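Side-chain contacts in glyoxalase family protein (Enterococcus faecalis, PDB 2P25), which belongs to the glyoxalase/bleomycin resistance protein/dioxygenase superfamily, pairs two four-stranded beta modules in each chain, and is of unspecified function: residues A[42-47]-A[53-58]; A[86-91]-A[96-101]. One frame throughout, in Å; residues are numbered along the deposited sequence.

Contact 1 of 2, residues A[42-47]-A[53-58]; sequences DIKLDL and ELEIFI
Lys44 and Phe57 are a non-hydrogen-bonded pair of the antiparallel hairpin, and their side chains run alongside each other in the same direction. Lys44 CG lies over one face of the ring, and CD comes within 3.7 Å of Phe57 CE1. The lysine chain is extended until its last torsion (chi4 -66°). That bend turns NZ along the strand toward the acids. Lys44 NZ forms salt bridges with both: its hydrogen bond to Glu55 OE1 (3.0 Å) is weak, and the one to Asp46 OD1 (3.1 Å) uses the syn lone pair. Asp46 and Glu55 also point the same way, with carboxylate planes 54° apart. Asp42 OD2 sits at the edge of the Phe57 ring, near its plane. Arg37 pairs with Asp42, Arg33 pairs with Asp46, and Arg75 of the second subunit makes a cation-pi contact with Phe57. On the opposite face of these two strands Ile43, Leu45, Leu47, Leu54, Ile56 and Ile58 are all apolar. Leu47 CD1 meets Ile56 CD1 at 3.6 Å; helix 16-26 covers both residues. Asp46 OD1 and Glu55 OE1 are only 3.0 Å apart, two acceptors with no bond between them. Lys44 and Arg33 probably offset this buried negative charge.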
ATOM      1  N   ASP A  42      13.185  -8.823  13.453  1.00 32.34           N
ATOM      2  CA  ASP A  42      12.982  -8.813  12.028  1.00 29.04           C
ATOM      3  C   ASP A  42      14.154  -8.129  11.379  1.00 26.94           C
ATOM      4  O   ASP A  42      15.137  -7.779  12.052  1.00 26.94           O
ATOM      5  CB  ASP A  42      11.627  -8.160  11.655  1.00 28.74           C
ATOM      6  CG  ASP A  42      11.484  -6.713  12.142  1.00 30.54           C
ATOM      7  OD1 ASP A  42      12.493  -6.081  12.506  1.00 32.41           O
ATOM      8  OD2 ASP A  42      10.342  -6.194  12.145  1.00 31.74           O
ATOM      9  N   ILE A  43      14.063  -8.002  10.069  1.00 24.00           N
ATOM     10  CA  ILE A  43      14.957  -7.183   9.286  1.00 22.03           C
ATOM     11  C   ILE A  43      14.093  -6.106   8.636  1.00 21.95           C
ATOM     12  O   ILE A  43      13.017  -6.416   8.118  1.00 20.82           O
ATOM     13  CB  ILE A  43      15.690  -8.003   8.197  1.00 22.52           C
ATOM     14  CG1 ILE A  43      16.575  -9.073   8.849  1.00 23.61           C
ATOM     15  CG2 ILE A  43      16.535  -7.074   7.291  1.00 20.90           C
ATOM     16  CD1 ILE A  43      17.174 -10.046   7.885  1.00 26.89           C
ATOM     17  N   LYS A  44      14.551  -4.849   8.699  1.00 20.71           N
ATOM     18  CA  LYS A  44      13.871  -3.737   8.040  1.00 21.55           C
ATOM     19  C   LYS A  44      14.706  -3.310   6.836  1.00 20.67           C
ATOM     20  O   LYS A  44      15.822  -2.823   6.983  1.00 20.01           O
ATOM     21  CB  LYS A  44      13.671  -2.561   8.998  1.00 21.72           C
ATOM     22  CG  LYS A  44      12.721  -1.490   8.501  1.00 24.15           C
ATOM     23  CD  LYS A  44      12.457  -0.428   9.588  1.00 24.58           C
ATOM     24  CE  LYS A  44      11.641   0.721   9.022  1.00 32.19           C
ATOM     25  NZ  LYS A  44      12.415   1.474   7.999  1.00 35.81           N
ATOM     26  N   LEU A  45      14.161  -3.519   5.648  1.00 19.88           N
ATOM     27  CA  LEU A  45      14.845  -3.236   4.393  1.00 20.27           C
ATOM     28  C   LEU A  45      14.105  -2.115   3.684  1.00 21.45           C
ATOM     29  O   LEU A  45      12.916  -2.292   3.330  1.00 22.14           O
ATOM     30  CB  LEU A  45      14.870  -4.534   3.553  1.00 20.44           C
ATOM     31  CG  LEU A  45      15.527  -4.544   2.181  1.00 22.81           C
ATOM     32  CD1 LEU A  45      17.045  -4.191   2.274  1.00 21.37           C
ATOM     33  CD2 LEU A  45      15.293  -5.863   1.460  1.00 20.75           C
ATOM     34  N   ASP A  46      14.753  -0.951   3.555  1.00 20.27           N
ATOM     35  CA  ASP A  46      14.182   0.191   2.805  1.00 20.67           C
ATOM     36  C   ASP A  46      14.752   0.236   1.388  1.00 20.43           C
ATOM     37  O   ASP A  46      15.961   0.225   1.193  1.00 19.51           O
ATOM     38  CB  ASP A  46      14.443   1.537   3.490  1.00 21.39           C
ATOM     39  CG  ASP A  46      13.740   1.665   4.842  1.00 25.08           C
ATOM     40  OD1 ASP A  46      12.533   1.407   4.911  1.00 28.47           O
ATOM     41  OD2 ASP A  46      14.389   2.063   5.823  1.00 29.42           O
ATOM     42  N   LEU A  47      13.859   0.306   0.409  1.00 19.99           N
ATOM     43  CA  LEU A  47      14.235   0.214  -1.009  1.00 20.60           C
ATOM     44  C   LEU A  47      13.744   1.441  -1.751  1.00 22.35           C
ATOM     45  O   LEU A  47      12.714   2.014  -1.403  1.00 22.18           O
ATOM     46  CB  LEU A  47      13.594  -1.024  -1.647  1.00 19.89           C
ATOM     47  CG  LEU A  47      13.902  -2.397  -1.038  1.00 19.69           C
ATOM     48  CD1 LEU A  47      13.233  -3.528  -1.790  1.00 18.35           C
ATOM     49  CD2 LEU A  47      15.418  -2.637  -0.967  1.00 19.31           C
ATOM     50  N   GLU A  53       9.492   4.921  -2.511  1.00 32.62           N
ATOM     51  CA  GLU A  53      10.168   4.158  -1.458  1.00 29.91           C
ATOM     52  C   GLU A  53       9.319   2.995  -0.970  1.00 27.97           C
ATOM     53  O   GLU A  53       8.094   3.110  -0.815  1.00 25.08           O
ATOM     54  CB  GLU A  53      10.565   5.068  -0.306  1.00 30.89           C
ATOM     55  CG  GLU A  53      11.386   4.398   0.786  1.00 33.53           C
ATOM     56  CD  GLU A  53      12.201   5.410   1.609  1.00 38.68           C
ATOM     57  OE1 GLU A  53      12.544   6.494   1.080  1.00 39.97           O
ATOM     58  OE2 GLU A  53      12.499   5.107   2.786  1.00 41.48           O
ATOM     59  N   LEU A  54       9.980   1.867  -0.751  1.00 25.57           N
ATOM     60  CA  LEU A  54       9.295   0.669  -0.306  1.00 24.78           C
ATOM     61  C   LEU A  54       9.995   0.195   0.952  1.00 24.19           C
ATOM     62  O   LEU A  54      11.215   0.040   0.952  1.00 24.80           O
ATOM     63  CB  LEU A  54       9.390  -0.384  -1.417  1.00 25.57           C
ATOM     64  CG  LEU A  54       8.295  -1.367  -1.708  1.00 28.85           C
ATOM     65  CD1 LEU A  54       6.996  -0.638  -2.107  1.00 28.09           C
ATOM     66  CD2 LEU A  54       8.807  -2.281  -2.810  1.00 26.62           C
ATOM     67  N   GLU A  55       9.250   0.021   2.035  1.00 21.57           N
ATOM     68  CA  GLU A  55       9.790  -0.460   3.304  1.00 21.52           C
ATOM     69  C   GLU A  55       9.348  -1.889   3.546  1.00 21.72           C
ATOM     70  O   GLU A  55       8.150  -2.145   3.636  1.00 21.90           O
ATOM     71  CB  GLU A  55       9.237   0.415   4.394  1.00 23.25           C
ATOM     72  CG  GLU A  55       9.789   0.253   5.742  1.00 26.79           C
ATOM     73  CD  GLU A  55       9.469   1.478   6.568  1.00 29.80           C
ATOM     74  OE1 GLU A  55      10.132   2.541   6.387  1.00 33.86           O
ATOM     75  OE2 GLU A  55       8.535   1.380   7.369  1.00 28.34           O
ATOM     76  N   ILE A  56      10.296  -2.804   3.684  1.00 17.80           N
ATOM     77  CA  ILE A  56       9.937  -4.213   3.817  1.00 18.32           C
ATOM     78  C   ILE A  56      10.395  -4.721   5.165  1.00 17.83           C
ATOM     79  O   ILE A  56      11.580  -4.580   5.510  1.00 18.69           O
ATOM     80  CB  ILE A  56      10.527  -5.070   2.684  1.00 17.47           C
ATOM     81  CG1 ILE A  56      10.242  -4.410   1.323  1.00 19.94           C
ATOM     82  CG2 ILE A  56       9.983  -6.502   2.779  1.00 18.38           C
ATOM     83  CD1 ILE A  56      10.654  -5.217   0.136  1.00 23.74           C
ATOM     84  N   PHE A  57       9.468  -5.280   5.929  1.00 17.10           N
ATOM     85  CA  PHE A  57       9.766  -5.900   7.215  1.00 16.47           C
ATOM     86  C   PHE A  57       9.793  -7.404   6.961  1.00 16.51           C
ATOM     87  O   PHE A  57       8.833  -7.940   6.445  1.00 16.51           O
ATOM     88  CB  PHE A  57       8.659  -5.564   8.234  1.00 17.27           C
ATOM     89  CG  PHE A  57       8.623  -4.100   8.601  1.00 18.23           C
ATOM     90  CD1 PHE A  57       9.263  -3.638   9.751  1.00 21.82           C
ATOM     91  CD2 PHE A  57       7.951  -3.196   7.790  1.00 19.97           C
ATOM     92  CE1 PHE A  57       9.235  -2.273  10.075  1.00 21.73           C
ATOM     93  CE2 PHE A  57       7.934  -1.838   8.092  1.00 22.15           C
ATOM     94  CZ  PHE A  57       8.557  -1.379   9.241  1.00 21.50           C
ATOM     95  N   ILE A  58      10.904  -8.063   7.297  1.00 15.13           N
ATOM     96  CA  ILE A  58      11.090  -9.464   6.954  1.00 16.34           C
ATOM     97  C   ILE A  58      11.151 -10.297   8.231  1.00 16.83           C
ATOM     98  O   ILE A  58      12.005 -10.079   9.072  1.00 18.13           O
ATOM     99  CB  ILE A  58      12.405  -9.682   6.134  1.00 15.60           C
ATOM    100  CG1 ILE A  58      12.441  -8.749   4.912  1.00 16.14           C
ATOM    101  CG2 ILE A  58      12.548 -11.143   5.673  1.00 17.97           C
ATOM    102  CD1 ILE A  58      13.791  -8.620   4.277  1.00 16.69           C
TER

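Contact 2 of 2, residues A[86-91]-A[96-101]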
ATOM      1  N   GLU A  86       5.217  -5.443 -22.839  1.00 16.38           N
ATOM      2  CA  GLU A  86       6.663  -5.528 -22.601  1.00 18.37           C
ATOM      3  C   GLU A  86       7.001  -5.782 -21.141  1.00 17.46           C
ATOM      4  O   GLU A  86       7.960  -6.501 -20.835  1.00 17.29           O
ATOM      5  CB  GLU A  86       7.424  -4.313 -23.134  1.00 18.32           C
ATOM      6  CG  GLU A  86       7.217  -3.009 -22.401  1.00 22.17           C
ATOM      7  CD  GLU A  86       8.118  -1.902 -22.926  1.00 23.40           C
ATOM      8  OE1 GLU A  86       8.772  -2.127 -23.964  1.00 29.73           O
ATOM      9  OE2 GLU A  86       8.155  -0.802 -22.325  1.00 30.08           O
ATOM     10  N   VAL A  87       6.213  -5.188 -20.245  1.00 16.00           N
ATOM     11  CA  VAL A  87       6.440  -5.401 -18.808  1.00 15.68           C
ATOM     12  C   VAL A  87       6.107  -6.857 -18.445  1.00 16.02           C
ATOM     13  O   VAL A  87       6.860  -7.523 -17.715  1.00 16.12           O
ATOM     14  CB  VAL A  87       5.699  -4.364 -17.935  1.00 16.65           C
ATOM     15  CG1 VAL A  87       6.117  -4.528 -16.470  1.00 16.10           C
ATOM     16  CG2 VAL A  87       6.031  -2.935 -18.418  1.00 17.28           C
ATOM     17  N   ILE A  88       4.982  -7.353 -18.952  1.00 14.75           N
ATOM     18  CA  ILE A  88       4.642  -8.771 -18.780  1.00 15.53           C
ATOM     19  C   ILE A  88       5.762  -9.679 -19.298  1.00 16.09           C
ATOM     20  O   ILE A  88       6.183 -10.625 -18.614  1.00 16.35           O
ATOM     21  CB  ILE A  88       3.280  -9.082 -19.439  1.00 15.60           C
ATOM     22  CG1 ILE A  88       2.142  -8.453 -18.624  1.00 16.43           C
ATOM     23  CG2 ILE A  88       3.062 -10.595 -19.584  1.00 17.26           C
ATOM     24  CD1 ILE A  88       0.832  -8.395 -19.402  1.00 17.35           C
ATOM     25  N   ALA A  89       6.268  -9.394 -20.506  1.00 15.80           N
ATOM     26  CA  ALA A  89       7.322 -10.208 -21.081  1.00 16.39           C
ATOM     27  C   ALA A  89       8.543 -10.203 -20.164  1.00 17.11           C
ATOM     28  O   ALA A  89       9.120 -11.267 -19.887  1.00 16.71           O
ATOM     29  CB  ALA A  89       7.693  -9.704 -22.487  1.00 16.39           C
ATOM     30  N   PHE A  90       8.935  -9.010 -19.706  1.00 16.81           N
ATOM     31  CA  PHE A  90      10.057  -8.856 -18.770  1.00 17.66           C
ATOM     32  C   PHE A  90       9.873  -9.714 -17.514  1.00 17.99           C
ATOM     33  O   PHE A  90      10.772 -10.465 -17.125  1.00 18.71           O
ATOM     34  CB  PHE A  90      10.287  -7.369 -18.394  1.00 18.07           C
ATOM     35  CG  PHE A  90      11.232  -7.190 -17.230  1.00 18.70           C
ATOM     36  CD1 PHE A  90      12.608  -7.207 -17.426  1.00 22.49           C
ATOM     37  CD2 PHE A  90      10.732  -7.048 -15.931  1.00 20.98           C
ATOM     38  CE1 PHE A  90      13.481  -7.053 -16.339  1.00 24.17           C
ATOM     39  CE2 PHE A  90      11.590  -6.900 -14.845  1.00 23.89           C
ATOM     40  CZ  PHE A  90      12.957  -6.908 -15.045  1.00 23.16           C
ATOM     41  N   LEU A  91       8.695  -9.647 -16.905  1.00 17.47           N
ATOM     42  CA  LEU A  91       8.428 -10.427 -15.703  1.00 17.63           C
ATOM     43  C   LEU A  91       8.485 -11.930 -16.003  1.00 18.09           C
ATOM     44  O   LEU A  91       9.107 -12.705 -15.259  1.00 18.24           O
ATOM     45  CB  LEU A  91       7.070 -10.061 -15.107  1.00 17.48           C
ATOM     46  CG  LEU A  91       6.955  -8.638 -14.522  1.00 18.37           C
ATOM     47  CD1 LEU A  91       5.476  -8.366 -14.177  1.00 18.89           C
ATOM     48  CD2 LEU A  91       7.812  -8.574 -13.258  1.00 19.04           C
ATOM     49  N   ILE A  96       8.502 -14.741 -13.295  1.00 21.59           N
ATOM     50  CA  ILE A  96       7.365 -14.216 -12.549  1.00 21.32           C
ATOM     51  C   ILE A  96       6.117 -14.325 -13.411  1.00 21.72           C
ATOM     52  O   ILE A  96       6.016 -13.665 -14.438  1.00 21.68           O
ATOM     53  CB  ILE A  96       7.587 -12.752 -12.136  1.00 21.12           C
ATOM     54  CG1 ILE A  96       8.774 -12.661 -11.176  1.00 21.09           C
ATOM     55  CG2 ILE A  96       6.279 -12.148 -11.496  1.00 20.62           C
ATOM     56  CD1 ILE A  96       9.302 -11.221 -10.987  1.00 22.67           C
ATOM     57  N   GLU A  97       5.185 -15.172 -12.980  1.00 21.46           N
ATOM     58  CA  GLU A  97       3.929 -15.394 -13.703  1.00 22.29           C
ATOM     59  C   GLU A  97       2.970 -14.210 -13.640  1.00 20.99           C
ATOM     60  O   GLU A  97       2.938 -13.476 -12.655  1.00 20.05           O
ATOM     61  CB  GLU A  97       3.241 -16.649 -13.187  1.00 23.34           C
ATOM     62  CG  GLU A  97       4.057 -17.883 -13.420  1.00 28.56           C
ATOM     63  CD  GLU A  97       3.227 -19.141 -13.249  1.00 37.00           C
ATOM     64  OE1 GLU A  97       2.275 -19.327 -14.038  1.00 40.22           O
ATOM     65  OE2 GLU A  97       3.514 -19.923 -12.313  1.00 41.30           O
ATOM     66  N   THR A  98       2.219 -14.016 -14.722  1.00 20.52           N
ATOM     67  CA  THR A  98       1.240 -12.944 -14.783  1.00 20.49           C
ATOM     68  C   THR A  98      -0.102 -13.547 -15.151  1.00 21.05           C
ATOM     69  O   THR A  98      -0.164 -14.546 -15.901  1.00 21.23           O
ATOM     70  CB  THR A  98       1.647 -11.845 -15.808  1.00 21.07           C
ATOM     71  OG1 THR A  98       2.090 -12.451 -17.022  1.00 19.44           O
ATOM     72  CG2 THR A  98       2.779 -10.971 -15.249  1.00 21.11           C
ATOM     73  N   GLU A  99      -1.166 -12.987 -14.585  1.00 20.55           N
ATOM     74  CA  GLU A  99      -2.533 -13.338 -14.985  1.00 20.98           C
ATOM     75  C   GLU A  99      -2.806 -12.904 -16.432  1.00 20.95           C
ATOM     76  O   GLU A  99      -2.146 -11.995 -16.953  1.00 19.95           O
ATOM     77  CB  GLU A  99      -3.570 -12.697 -14.066  1.00 20.93           C
ATOM     78  CG  GLU A  99      -3.499 -13.183 -12.625  1.00 23.28           C
ATOM     79  CD  GLU A  99      -4.584 -12.584 -11.784  1.00 26.05           C
ATOM     80  OE1 GLU A  99      -5.185 -11.562 -12.196  1.00 28.98           O
ATOM     81  OE2 GLU A  99      -4.830 -13.125 -10.692  1.00 29.96           O
ATOM     82  N   PRO A 100      -3.770 -13.569 -17.105  1.00 21.54           N
ATOM     83  CA  PRO A 100      -4.123 -13.111 -18.457  1.00 22.34           C
ATOM     84  C   PRO A 100      -4.508 -11.624 -18.460  1.00 21.83           C
ATOM     85  O   PRO A 100      -5.115 -11.124 -17.521  1.00 22.07           O
ATOM     86  CB  PRO A 100      -5.352 -13.954 -18.818  1.00 22.90           C
ATOM     87  CG  PRO A 100      -5.254 -15.166 -17.930  1.00 23.05           C
ATOM     88  CD  PRO A 100      -4.541 -14.755 -16.690  1.00 23.14           C
ATOM     89  N   LEU A 101      -4.153 -10.951 -19.545  1.00 22.99           N
ATOM     90  CA  LEU A 101      -4.406  -9.535 -19.714  1.00 24.24           C
ATOM     91  C   LEU A 101      -5.915  -9.312 -19.804  1.00 25.07           C
ATOM     92  O   LEU A 101      -6.630 -10.097 -20.424  1.00 25.24           O
ATOM     93  CB  LEU A 101      -3.729  -9.105 -21.019  1.00 24.41           C
ATOM     94  CG  LEU A 101      -3.353  -7.679 -21.337  1.00 26.34           C
ATOM     95  CD1 LEU A 101      -2.596  -7.017 -20.195  1.00 23.84           C
ATOM     96  CD2 LEU A 101      -2.546  -7.673 -22.654  1.00 24.08           C
TER
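Leu91 and Ile96 carry the apolar part of this contact, where helix 84-93 meets the chain that follows it. Their side chains slant across one another, and Leu91 CD2 touches Ile96 CD1 at 3.8 Å. The other branch, Leu91 CD1, lies 3.9 Å from Thr98 CG2; these two side chains cross at about a right angle. One turn earlier on the helix, Ile88 CD1 reaches Leu101 CD1, also at 3.8 Å. Ile88 CG2 is in plain van der Waals contact with Thr98 OG1, at 3.3 Å. Phe114 packs against both Leu91 and Ile96, while Leu124 lies against Ile88 and Leu91. Phe3 of the second subunit also packs on Leu91.

The polar part begins with the backbone. Ile96 N donates to Leu91 O at 2.9 Å, with an N-H...O angle of 157°. The donor stands above the carbonyl plane, 40° out of it, and therefore not on a lone pair. Thr98 turns its hydroxyl back toward the helix: chi1 of 45° sets OG1 between the backbone N and the carbonyl carbon. The hydroxyl is hydrogen-bonded to Asn92 OD1, on the same helix.

Segment 96-101 has no regular structure of its own. It runs back along the helix, from Leu91 at Ile96 to Ile88 at Thr98 and Leu101, and leads into strand 102-103, an outer strand of the sheet that also holds 110-115 and 121-125. The arrangement is a helix-to-strand connection within one beta-alpha-beta-beta-beta module, the repeating unit of the glyoxalase superfamily fold.

Overall arrangement
The two contacts lie on opposite sides of the chain's centre, with their own centres about 25 Å apart. Their segments lie on different elements, though helix 16-26 packs against both. Contact 1 is the more buried. It pairs the two middle strands of the first sheet through a regular backbone ladder, with a charged face and an apolar face. Contact 2 is partly buried and joins helix 84-93 to the loop before strand 102-103, against the second sheet. It has a single cross-segment hydrogen bond, buries about half as much surface and relies mainly on aliphatic side chains. Both contacts also touch the second subunit, contact 1 through a cation-pi pair and contact 2 through packing.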